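Long-range contacts in polyhedrin (Antheraea mylitta cypovirus 4, PDB 5A9C), which probably builds the crystalline polyhedra, the viral occlusion bodies in which cypovirus particles are embedded and protected outside the insect host: residues Met38-Phe43 and Val146-Thr151; Asp55-Asp60 and Ile174-Val179; Gly76-Gly81 and Val138-His143; Arg96-Asn101 and Pro118-Gly123. One frame throughout, in Å; residues are numbered along the deposited sequence.

In the fold
The centre of contact 1 lies about 4 Å from the chain centre, where the larger antiparallel sheet packs on the three-stranded one. Contact 2 extends the larger sheet from strand 51-58 to strand 176-182, one of its two outermost strands in this chain. Its centre is about 9 Å from that of contact 1, and Met38 N to Phe58 O, 2.7 Å, is a probable hydrogen bond. Contact 3, about 17 Å from contact 1 between centres, lies where strands 81-87 and 133-139 meet loops. Contact 4 adds loop 118-123 beside strand 96-100. Lys147 NZ and Glu98 OE2, 2.8 Å apart, form a salt bridge between contacts 1 and 4. Contacts 2 and 3 do not touch.

Contact 1 (Met38-Phe43 and Val146-Thr151); sequences MRVVVF and VKVLAT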
# COMPACT_ATOMS: atom_id res chain seq x y z
N MET A 38 -1.51 -16.35 6.55
CA MET A 38 -0.94 -16.06 7.86
C MET A 38 -1.80 -14.98 8.51
O MET A 38 -2.59 -14.32 7.83
CB MET A 38 0.51 -15.59 7.74
CG MET A 38 1.49 -16.70 7.41
SD MET A 38 3.11 -16.07 6.93
CE MET A 38 2.72 -15.37 5.33
N ARG A 39 -1.67 -14.82 9.81
CA ARG A 39 -2.48 -13.83 10.51
C ARG A 39 -1.68 -13.13 11.59
O ARG A 39 -1.18 -13.76 12.52
CB ARG A 39 -3.73 -14.48 11.11
CG ARG A 39 -4.78 -13.48 11.56
CD ARG A 39 -6.09 -14.17 11.85
NE ARG A 39 -7.19 -13.23 12.05
CZ ARG A 39 -8.47 -13.57 12.06
NH1 ARG A 39 -8.82 -14.84 11.87
NH2 ARG A 39 -9.41 -12.65 12.24
N VAL A 40 -1.56 -11.82 11.45
CA VAL A 40 -0.88 -11.00 12.44
C VAL A 40 -1.86 -9.98 12.98
O VAL A 40 -2.55 -9.32 12.21
CB VAL A 40 0.35 -10.29 11.85
CG1 VAL A 40 0.93 -9.30 12.85
CG2 VAL A 40 1.41 -11.31 11.45
N VAL A 41 -1.93 -9.88 14.30
CA VAL A 41 -2.83 -8.92 14.92
C VAL A 41 -2.09 -8.05 15.92
O VAL A 41 -1.32 -8.55 16.75
CB VAL A 41 -3.99 -9.63 15.64
CG1 VAL A 41 -4.98 -8.59 16.18
CG2 VAL A 41 -4.70 -10.60 14.69
N VAL A 42 -2.31 -6.75 15.82
CA VAL A 42 -1.77 -5.80 16.78
C VAL A 42 -2.90 -5.31 17.67
O VAL A 42 -3.80 -4.61 17.22
CB VAL A 42 -1.11 -4.60 16.07
CG1 VAL A 42 -0.51 -3.64 17.10
CG2 VAL A 42 -0.04 -5.08 15.09
N PHE A 43 -2.87 -5.71 18.94
CA PHE A 43 -3.89 -5.32 19.90
C PHE A 43 -3.42 -4.12 20.69
O PHE A 43 -2.47 -4.23 21.46
CB PHE A 43 -4.16 -6.45 20.89
CG PHE A 43 -4.77 -7.69 20.29
CD1 PHE A 43 -6.13 -7.77 20.07
CD2 PHE A 43 -3.97 -8.78 19.98
CE1 PHE A 43 -6.69 -8.91 19.54
CE2 PHE A 43 -4.53 -9.92 19.44
CZ PHE A 43 -5.89 -9.99 19.22
N VAL A 146 4.37 2.06 15.55
CA VAL A 146 4.65 0.63 15.56
C VAL A 146 4.95 0.08 14.17
O VAL A 146 4.23 0.37 13.21
CB VAL A 146 3.47 -0.16 16.17
CG1 VAL A 146 3.74 -1.65 16.08
CG2 VAL A 146 3.24 0.27 17.62
N LYS A 147 6.01 -0.71 14.07
CA LYS A 147 6.38 -1.37 12.83
C LYS A 147 6.43 -2.87 13.05
O LYS A 147 6.99 -3.34 14.04
CB LYS A 147 7.76 -0.88 12.36
CG LYS A 147 7.78 0.55 11.86
CD LYS A 147 9.21 1.07 11.74
CE LYS A 147 10.07 0.17 10.87
NZ LYS A 147 11.50 0.60 10.90
N VAL A 148 5.82 -3.62 12.13
CA VAL A 148 5.85 -5.08 12.22
C VAL A 148 6.26 -5.69 10.89
O VAL A 148 5.83 -5.24 9.83
CB VAL A 148 4.49 -5.65 12.64
CG1 VAL A 148 4.56 -7.17 12.77
CG2 VAL A 148 4.02 -5.03 13.95
N LEU A 149 7.10 -6.72 10.95
CA LEU A 149 7.45 -7.50 9.78
C LEU A 149 7.23 -8.99 10.04
O LEU A 149 7.71 -9.54 11.03
CB LEU A 149 8.91 -7.27 9.39
CG LEU A 149 9.44 -8.22 8.31
CD1 LEU A 149 8.72 -8.00 6.99
CD2 LEU A 149 10.94 -8.06 8.12
N ALA A 150 6.50 -9.64 9.14
CA ALA A 150 6.31 -11.08 9.21
C ALA A 150 6.39 -11.67 7.81
O ALA A 150 5.76 -11.17 6.88
CB ALA A 150 4.99 -11.42 9.87
N THR A 151 7.17 -12.74 7.65
CA THR A 151 7.34 -13.36 6.35
C THR A 151 7.13 -14.87 6.42
O THR A 151 7.41 -15.50 7.44
CB THR A 151 8.74 -13.08 5.76
OG1 THR A 151 9.75 -13.47 6.71
CG2 THR A 151 8.90 -11.60 5.45
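Val40 sets its two methyls against two different partners on strand 146-151. CG2 meets the CB of Ala150 at 3.9 Å, the shortest approach in the contact. The small alanine is a shallow place in the opposite surface, and this branch of the valine fills it. CG1, anti to the backbone N (chi1 172°), meets Val148 CG1 at 4.2 Å. Val148 is the matching bump. Its CG1 faces Val40 and its CG2 faces Val42 CG2, also at 4.2 Å, so it lies between the two valines of the other strand. At the end of the row the sulphur of Met38 reaches the backbone, with SD 4.2 Å from Thr151 C. The strand axes are 9.0 Å apart and run antiparallel at 167°. That is too far for backbone pairing, and the contact is made by apolar side chains. Phe86 touches Val148 and Ala150, while Leu62 and Leu66 reach Val40 and Val42. All the touching residues are buried. Strand 38-45 belongs to the larger sheet and strand 145-151 to the three-stranded one. Face-to-face packing of two antiparallel sheets about an apolar core is characteristic of a beta sandwich.

Contact 2 (Asp55-Asp60 and Ile174-Val179); sequences DYVFPD and IVCPNV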
# COMPACT_ATOMS: atom_id res chain seq x y z
N ASP A 55 -6.02 -6.17 12.52
CA ASP A 55 -6.00 -7.59 12.18
C ASP A 55 -5.66 -7.80 10.70
O ASP A 55 -6.44 -7.42 9.82
CB ASP A 55 -7.38 -8.18 12.49
CG ASP A 55 -7.40 -9.69 12.41
OD1 ASP A 55 -6.46 -10.29 11.84
OD2 ASP A 55 -8.38 -10.28 12.91
N TYR A 56 -4.51 -8.40 10.44
CA TYR A 56 -4.03 -8.59 9.07
C TYR A 56 -3.99 -10.07 8.70
O TYR A 56 -3.40 -10.88 9.41
CB TYR A 56 -2.63 -8.00 8.89
CG TYR A 56 -2.50 -6.55 9.30
CD1 TYR A 56 -2.17 -6.20 10.60
CD2 TYR A 56 -2.69 -5.53 8.37
CE1 TYR A 56 -2.04 -4.88 10.98
CE2 TYR A 56 -2.57 -4.20 8.74
CZ TYR A 56 -2.24 -3.88 10.05
OH TYR A 56 -2.12 -2.57 10.42
N VAL A 57 -4.63 -10.41 7.58
CA VAL A 57 -4.44 -11.73 6.99
C VAL A 57 -3.76 -11.57 5.63
O VAL A 57 -4.08 -10.67 4.87
CB VAL A 57 -5.75 -12.53 6.87
CG1 VAL A 57 -6.35 -12.74 8.25
CG2 VAL A 57 -6.74 -11.82 5.96
N PHE A 58 -2.81 -12.46 5.35
CA PHE A 58 -1.92 -12.32 4.20
C PHE A 58 -1.21 -13.64 3.93
O PHE A 58 -0.90 -14.37 4.87
CB PHE A 58 -0.87 -11.24 4.48
CG PHE A 58 -0.00 -11.55 5.67
CD1 PHE A 58 -0.47 -11.35 6.96
CD2 PHE A 58 1.27 -12.05 5.50
CE1 PHE A 58 0.32 -11.65 8.06
CE2 PHE A 58 2.07 -12.34 6.59
CZ PHE A 58 1.59 -12.14 7.87
N PRO A 59 -0.94 -13.95 2.66
CA PRO A 59 -0.36 -15.24 2.28
C PRO A 59 1.17 -15.32 2.25
O PRO A 59 1.70 -16.42 2.40
CB PRO A 59 -0.91 -15.46 0.87
CG PRO A 59 -1.04 -14.08 0.32
CD PRO A 59 -1.45 -13.21 1.49
N ASP A 60 1.86 -14.20 2.07
CA ASP A 60 3.31 -14.27 1.84
C ASP A 60 4.15 -13.41 2.78
O ASP A 60 5.12 -13.89 3.38
CB ASP A 60 3.63 -13.92 0.39
CG ASP A 60 3.09 -14.94 -0.59
OD1 ASP A 60 3.44 -16.13 -0.46
OD2 ASP A 60 2.31 -14.55 -1.48
N ILE A 174 -2.04 -10.29 -1.24
CA ILE A 174 -3.03 -9.27 -0.90
C ILE A 174 -3.25 -9.24 0.60
O ILE A 174 -3.87 -10.15 1.17
CB ILE A 174 -4.38 -9.53 -1.61
CG1 ILE A 174 -4.22 -9.44 -3.13
CG2 ILE A 174 -5.43 -8.56 -1.12
CD1 ILE A 174 -5.52 -9.65 -3.89
N VAL A 175 -2.74 -8.20 1.25
CA VAL A 175 -2.93 -8.03 2.69
C VAL A 175 -4.33 -7.50 2.98
O VAL A 175 -4.75 -6.47 2.43
CB VAL A 175 -1.89 -7.06 3.29
CG1 VAL A 175 -2.17 -6.82 4.76
CG2 VAL A 175 -0.48 -7.61 3.09
N CYS A 176 -5.06 -8.21 3.83
CA CYS A 176 -6.43 -7.83 4.17
C CYS A 176 -6.52 -7.37 5.62
O CYS A 176 -6.60 -8.19 6.53
CB CYS A 176 -7.38 -8.99 3.92
SG CYS A 176 -7.31 -9.64 2.25
N PRO A 177 -6.51 -6.04 5.83
CA PRO A 177 -6.58 -5.44 7.16
C PRO A 177 -8.01 -5.22 7.64
O PRO A 177 -8.88 -4.86 6.85
CB PRO A 177 -5.90 -4.08 6.97
CG PRO A 177 -5.34 -4.08 5.56
CD PRO A 177 -6.20 -5.04 4.80
N ASN A 178 -8.23 -5.43 8.93
CA ASN A 178 -9.45 -4.99 9.59
C ASN A 178 -9.12 -4.30 10.90
O ASN A 178 -8.21 -4.71 11.62
CB ASN A 178 -10.41 -6.15 9.82
CG ASN A 178 -11.39 -6.33 8.68
OD1 ASN A 178 -12.32 -5.53 8.51
ND2 ASN A 178 -11.19 -7.38 7.89
N VAL A 179 -9.87 -3.24 11.21
CA VAL A 179 -9.71 -2.55 12.48
C VAL A 179 -10.93 -2.83 13.32
O VAL A 179 -12.06 -2.58 12.90
CB VAL A 179 -9.53 -1.04 12.29
CG1 VAL A 179 -9.23 -0.37 13.62
CG2 VAL A 179 -8.41 -0.76 11.29
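Asp55 opens an antiparallel beta ladder with residues 176-179, part of strand 176-182, one of the two outermost strands of the larger sheet within this chain. It forms a hydrogen-bonded pair with Asn178. Asp55 N donates to Asn178 O at 2.8 Å in a nearly straight bond of 177°, and Asn178 N returns a bond to Asp55 O. The same Asp55 O also receives a CA-H...O contact from Pro177 CA. The carboxylate of Asp55 leads away from the strand pair, with CG anti to the backbone N (chi1 -170°). Its OD2 is held by Arg39 and Tyr191.

Tyr56 faces Pro177 in a non-hydrogen-bonded pair, which suits a proline with no N-H to give. The side chains of the two cross at about a right angle, with Tyr56 CE2 3.8 Å from Pro177 CB. Val175 CG1 comes to the edge of the tyrosine ring, near its plane. Leu62, Val64 and Leu66 also touch Tyr56.

Val57 pairs with Cys176 through two backbone bonds. Cys176 N to Val57 O is 2.8 Å and nearly linear. Val57 N reaches Cys176 O from above the carbonyl plane. Val57 CG2 packs on Cys176 CB at 3.5 Å. On the face that carries Asp55, Val57, Cys176 and Asn178, His103 of the third subunit packs on Val57, and Asn178 ND2 bonds to Met102 O of that subunit.

Phe58 touches Val175 CG2 through its CB at 3.9 Å, while its ring turns away toward Met38 and Val40. Pro59 lies beyond the paired residues, with CD 3.9 Å from Ile174 O.

Contact 3 (Gly76-Gly81 and Val138-His143); sequences GRYPMG and VPLDEH. Residue 76 of segment 76-81 comes from a tag, linker or insertion.
Gly81 and Pro139 form an antiparallel non-hydrogen-bonded pair, and next to it Leu140 N donates to Met80 O at 2.9 Å in a nearly straight bond of 174°, the donor sitting above the plane of the Met80 carbonyl.

Tyr78 is the main side chain of the contact. Its CG is anti to the backbone N (chi1 -169°), and the ring lies against the loop 141-143. One face receives the backbone of that loop. Glu142 CA makes a CH-pi contact, 4.1 Å from the ring centroid and 17° off the normal. His143 N lies over the same face, offset toward the rim, 3.6 Å from Tyr78 CE1. The opposite face carries Pro79 CD of its own segment, so the ring is sandwiched between proline and loop. Leu140 CB comes to the edge, near the ring plane, 3.7 Å from Tyr78 CE2. A water also lies at the ring edge. It bridges the two backbones where they diverge, donating to Pro79 O at 2.7 Å and to Leu140 O at 2.8 Å. The phenol OH is hydrogen-bonded to Asn144 O, which ties the end of the ring to the residue just after the loop 141-143. Asn144 OD1 also accepts a hydrogen bond from Asp141 N.

Leu71 touches Tyr78, and the ring of His143 meets that of Trp68. The site lies at one end of the larger sheet. Here strand 81-87 begins and its partner 133-139 finishes, while backbone bonds to Gln45 attach Met80 and Gly81 to strand 38-45 on the other side.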
# COMPACT_ATOMS: atom_id res chain seq x y z
N GLY A 76 -9.40 9.91 21.90
CA GLY A 76 -8.20 10.66 21.55
C GLY A 76 -7.01 10.28 22.41
O GLY A 76 -5.97 10.93 22.37
N ARG A 77 -7.17 9.21 23.19
CA ARG A 77 -6.09 8.76 24.06
C ARG A 77 -5.12 7.84 23.33
O ARG A 77 -5.50 7.10 22.43
CB ARG A 77 -6.65 8.03 25.29
CG ARG A 77 -7.28 8.93 26.33
CD ARG A 77 -7.36 8.21 27.66
NE ARG A 77 -8.19 8.92 28.63
CZ ARG A 77 -8.91 8.32 29.57
NH1 ARG A 77 -8.91 7.00 29.66
NH2 ARG A 77 -9.64 9.04 30.42
N TYR A 78 -3.85 7.91 23.74
CA TYR A 78 -2.82 7.05 23.19
C TYR A 78 -2.75 5.74 23.98
O TYR A 78 -3.00 5.73 25.19
CB TYR A 78 -1.47 7.76 23.20
CG TYR A 78 -0.39 7.04 22.43
CD1 TYR A 78 -0.23 7.26 21.06
CD2 TYR A 78 0.45 6.13 23.05
CE1 TYR A 78 0.75 6.59 20.34
CE2 TYR A 78 1.43 5.46 22.34
CZ TYR A 78 1.57 5.70 20.99
OH TYR A 78 2.55 5.03 20.28
N PRO A 79 -2.41 4.63 23.31
CA PRO A 79 -2.34 3.31 23.96
C PRO A 79 -1.17 3.16 24.94
O PRO A 79 -0.11 3.75 24.77
CB PRO A 79 -2.16 2.35 22.77
CG PRO A 79 -1.56 3.19 21.70
CD PRO A 79 -2.17 4.55 21.86
N MET A 80 -1.40 2.35 25.98
CA MET A 80 -0.36 2.01 26.95
C MET A 80 0.68 1.10 26.32
O MET A 80 1.84 1.07 26.74
CB MET A 80 -0.99 1.28 28.14
CG MET A 80 -2.01 2.10 28.91
SD MET A 80 -3.16 1.05 29.83
CE MET A 80 -2.03 0.01 30.74
N GLY A 81 0.26 0.35 25.31
CA GLY A 81 1.12 -0.64 24.69
C GLY A 81 0.34 -1.48 23.72
O GLY A 81 -0.87 -1.27 23.55
N VAL A 138 4.49 -5.05 23.97
CA VAL A 138 5.40 -3.94 23.76
C VAL A 138 4.82 -2.67 24.36
O VAL A 138 3.83 -2.14 23.86
CB VAL A 138 5.63 -3.70 22.25
CG1 VAL A 138 6.67 -2.60 22.04
CG2 VAL A 138 6.07 -4.99 21.57
N PRO A 139 5.41 -2.20 25.47
CA PRO A 139 4.93 -0.94 26.06
C PRO A 139 5.20 0.24 25.13
O PRO A 139 6.24 0.28 24.47
CB PRO A 139 5.73 -0.83 27.36
CG PRO A 139 6.93 -1.70 27.15
CD PRO A 139 6.48 -2.81 26.26
N LEU A 140 4.27 1.19 25.09
CA LEU A 140 4.43 2.38 24.26
C LEU A 140 4.28 3.64 25.10
O LEU A 140 3.58 3.64 26.11
CB LEU A 140 3.39 2.40 23.13
CG LEU A 140 3.49 1.46 21.92
CD1 LEU A 140 4.90 1.43 21.34
CD2 LEU A 140 3.03 0.07 22.25
N ASP A 141 4.94 4.71 24.68
CA ASP A 141 4.68 6.02 25.26
C ASP A 141 4.15 6.95 24.18
O ASP A 141 4.12 6.57 23.00
CB ASP A 141 5.92 6.60 25.96
CG ASP A 141 7.11 6.75 25.03
OD1 ASP A 141 6.91 7.13 23.85
OD2 ASP A 141 8.25 6.49 25.48
N GLU A 142 3.73 8.14 24.56
CA GLU A 142 3.02 9.03 23.65
C GLU A 142 3.76 9.26 22.34
O GLU A 142 4.97 9.49 22.32
CB GLU A 142 2.70 10.37 24.32
CG GLU A 142 1.76 11.25 23.52
CD GLU A 142 1.36 12.51 24.27
OE1 GLU A 142 1.81 12.69 25.42
OE2 GLU A 142 0.59 13.31 23.71
N HIS A 143 3.02 9.17 21.24
CA HIS A 143 3.54 9.45 19.90
C HIS A 143 4.43 8.36 19.31
O HIS A 143 4.83 8.46 18.14
CB HIS A 143 4.23 10.82 19.86
CG HIS A 143 3.30 11.97 20.08
ND1 HIS A 143 1.94 11.80 20.26
CD2 HIS A 143 3.52 13.30 20.15
CE1 HIS A 143 1.37 12.98 20.43
NE2 HIS A 143 2.31 13.91 20.37
O HOH W 1 1.28 5.28 26.47

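Contact 4 (Arg96-Asn101 and Pro118-Gly123); sequences RVEATN and PHVICG
Val97 and Ile121 exchange two backbone hydrogen bonds. Ile121 N donates to Val97 O at 2.8 Å, with a bent N-H...O angle of 140°. Val97 N gives to Ile121 O at 3.0 Å, in the plane of that carbonyl. Ile121 O is also approached by Arg96 CA in a CA-H...O contact of 3.2 Å. The carboxylate of Glu98 is held from outside the pair: OE2 forms a salt bridge with Lys147 and OE1 accepts from Gly117 N, just before loop 118-123. This is a single antiparallel bridge, by which the loop meets strand 96-100 at the edge of the three-stranded sheet. The other side of that strand pairs with 145-151. Val120 packs next to the bridge. Its CG2, anti to the backbone N, meets Arg96 CB at 3.7 Å and Val97 O at 3.4 Å, and the two side chains of Arg96 and Val120 cross obliquely. The arginine chain then bends at chi3 (71°). Its guanidinium end leads away, with NE bonded to Arg94 O and a cation-pi contact to Trp116. Val97 CB and Ile121 CB lie 4.2 Å apart. Outward from there, Ile121 touches Val136 and Val138 of strand 133-139, and Val97 touches Val84 and Phe86 of strand 81-87.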
# COMPACT_ATOMS: atom_id res chain seq x y z
N ARG A 96 9.72 -9.67 13.44
CA ARG A 96 10.21 -8.58 14.28
C ARG A 96 9.20 -7.45 14.48
O ARG A 96 8.25 -7.28 13.72
CB ARG A 96 11.49 -8.00 13.69
CG ARG A 96 11.28 -7.26 12.39
CD ARG A 96 12.59 -6.99 11.68
NE ARG A 96 13.19 -8.20 11.14
CZ ARG A 96 14.27 -8.21 10.37
NH1 ARG A 96 14.87 -7.08 10.05
NH2 ARG A 96 14.75 -9.37 9.91
N VAL A 97 9.44 -6.66 15.53
CA VAL A 97 8.63 -5.51 15.87
C VAL A 97 9.56 -4.44 16.41
O VAL A 97 10.59 -4.75 17.01
CB VAL A 97 7.60 -5.86 16.98
CG1 VAL A 97 6.77 -4.63 17.35
CG2 VAL A 97 6.69 -7.00 16.55
N GLU A 98 9.22 -3.18 16.20
CA GLU A 98 9.90 -2.11 16.92
C GLU A 98 8.98 -0.91 17.09
O GLU A 98 8.10 -0.66 16.26
CB GLU A 98 11.22 -1.73 16.25
CG GLU A 98 11.11 -0.85 15.02
CD GLU A 98 12.47 -0.53 14.42
OE1 GLU A 98 13.48 -1.08 14.90
OE2 GLU A 98 12.53 0.28 13.47
N ALA A 99 9.18 -0.19 18.19
CA ALA A 99 8.46 1.05 18.44
C ALA A 99 9.34 2.21 18.00
O ALA A 99 10.37 2.48 18.61
CB ALA A 99 8.10 1.17 19.90
N THR A 100 8.93 2.88 16.93
CA THR A 100 9.69 4.00 16.39
C THR A 100 9.10 5.30 16.92
O THR A 100 8.13 5.29 17.69
CB THR A 100 9.67 3.98 14.85
OG1 THR A 100 8.39 3.53 14.39
CG2 THR A 100 10.74 3.02 14.32
N ASN A 101 9.68 6.43 16.53
CA ASN A 101 9.16 7.72 16.97
C ASN A 101 7.99 8.17 16.09
O ASN A 101 7.53 7.42 15.23
CB ASN A 101 10.26 8.79 17.04
CG ASN A 101 10.73 9.26 15.66
OD1 ASN A 101 10.18 8.87 14.63
ND2 ASN A 101 11.74 10.11 15.66
N PRO A 118 19.11 -1.23 16.05
CA PRO A 118 20.07 -2.18 16.61
C PRO A 118 19.48 -3.05 17.72
O PRO A 118 20.05 -4.10 18.04
CB PRO A 118 21.18 -1.28 17.18
CG PRO A 118 20.52 0.05 17.38
CD PRO A 118 19.51 0.17 16.28
N HIS A 119 18.35 -2.64 18.30
CA HIS A 119 17.71 -3.42 19.35
C HIS A 119 16.29 -3.81 18.98
O HIS A 119 15.41 -3.87 19.84
CB HIS A 119 17.72 -2.65 20.68
CG HIS A 119 19.05 -2.07 21.04
ND1 HIS A 119 20.04 -2.81 21.66
CD2 HIS A 119 19.56 -0.83 20.87
CE1 HIS A 119 21.10 -2.04 21.85
NE2 HIS A 119 20.83 -0.84 21.38
N VAL A 120 16.07 -4.09 17.70
CA VAL A 120 14.76 -4.50 17.22
C VAL A 120 14.24 -5.69 18.02
O VAL A 120 15.01 -6.55 18.45
CB VAL A 120 14.80 -4.86 15.71
CG1 VAL A 120 15.82 -5.96 15.45
CG2 VAL A 120 13.41 -5.27 15.21
N ILE A 121 12.93 -5.73 18.24
CA ILE A 121 12.30 -6.80 19.01
C ILE A 121 12.18 -8.07 18.17
O ILE A 121 11.48 -8.09 17.15
CB ILE A 121 10.91 -6.38 19.52
CG1 ILE A 121 11.03 -5.10 20.35
CG2 ILE A 121 10.28 -7.49 20.35
CD1 ILE A 121 9.71 -4.54 20.82
N CYS A 122 12.85 -9.13 18.61
CA CYS A 122 12.90 -10.38 17.88
C CYS A 122 13.44 -11.52 18.75
O CYS A 122 13.58 -11.38 19.96
CB CYS A 122 13.77 -10.23 16.62
SG CYS A 122 15.50 -9.75 16.93
N GLY A 123 13.75 -12.65 18.12
CA GLY A 123 14.27 -13.79 18.85
C GLY A 123 13.32 -14.26 19.94
O GLY A 123 12.11 -14.30 19.74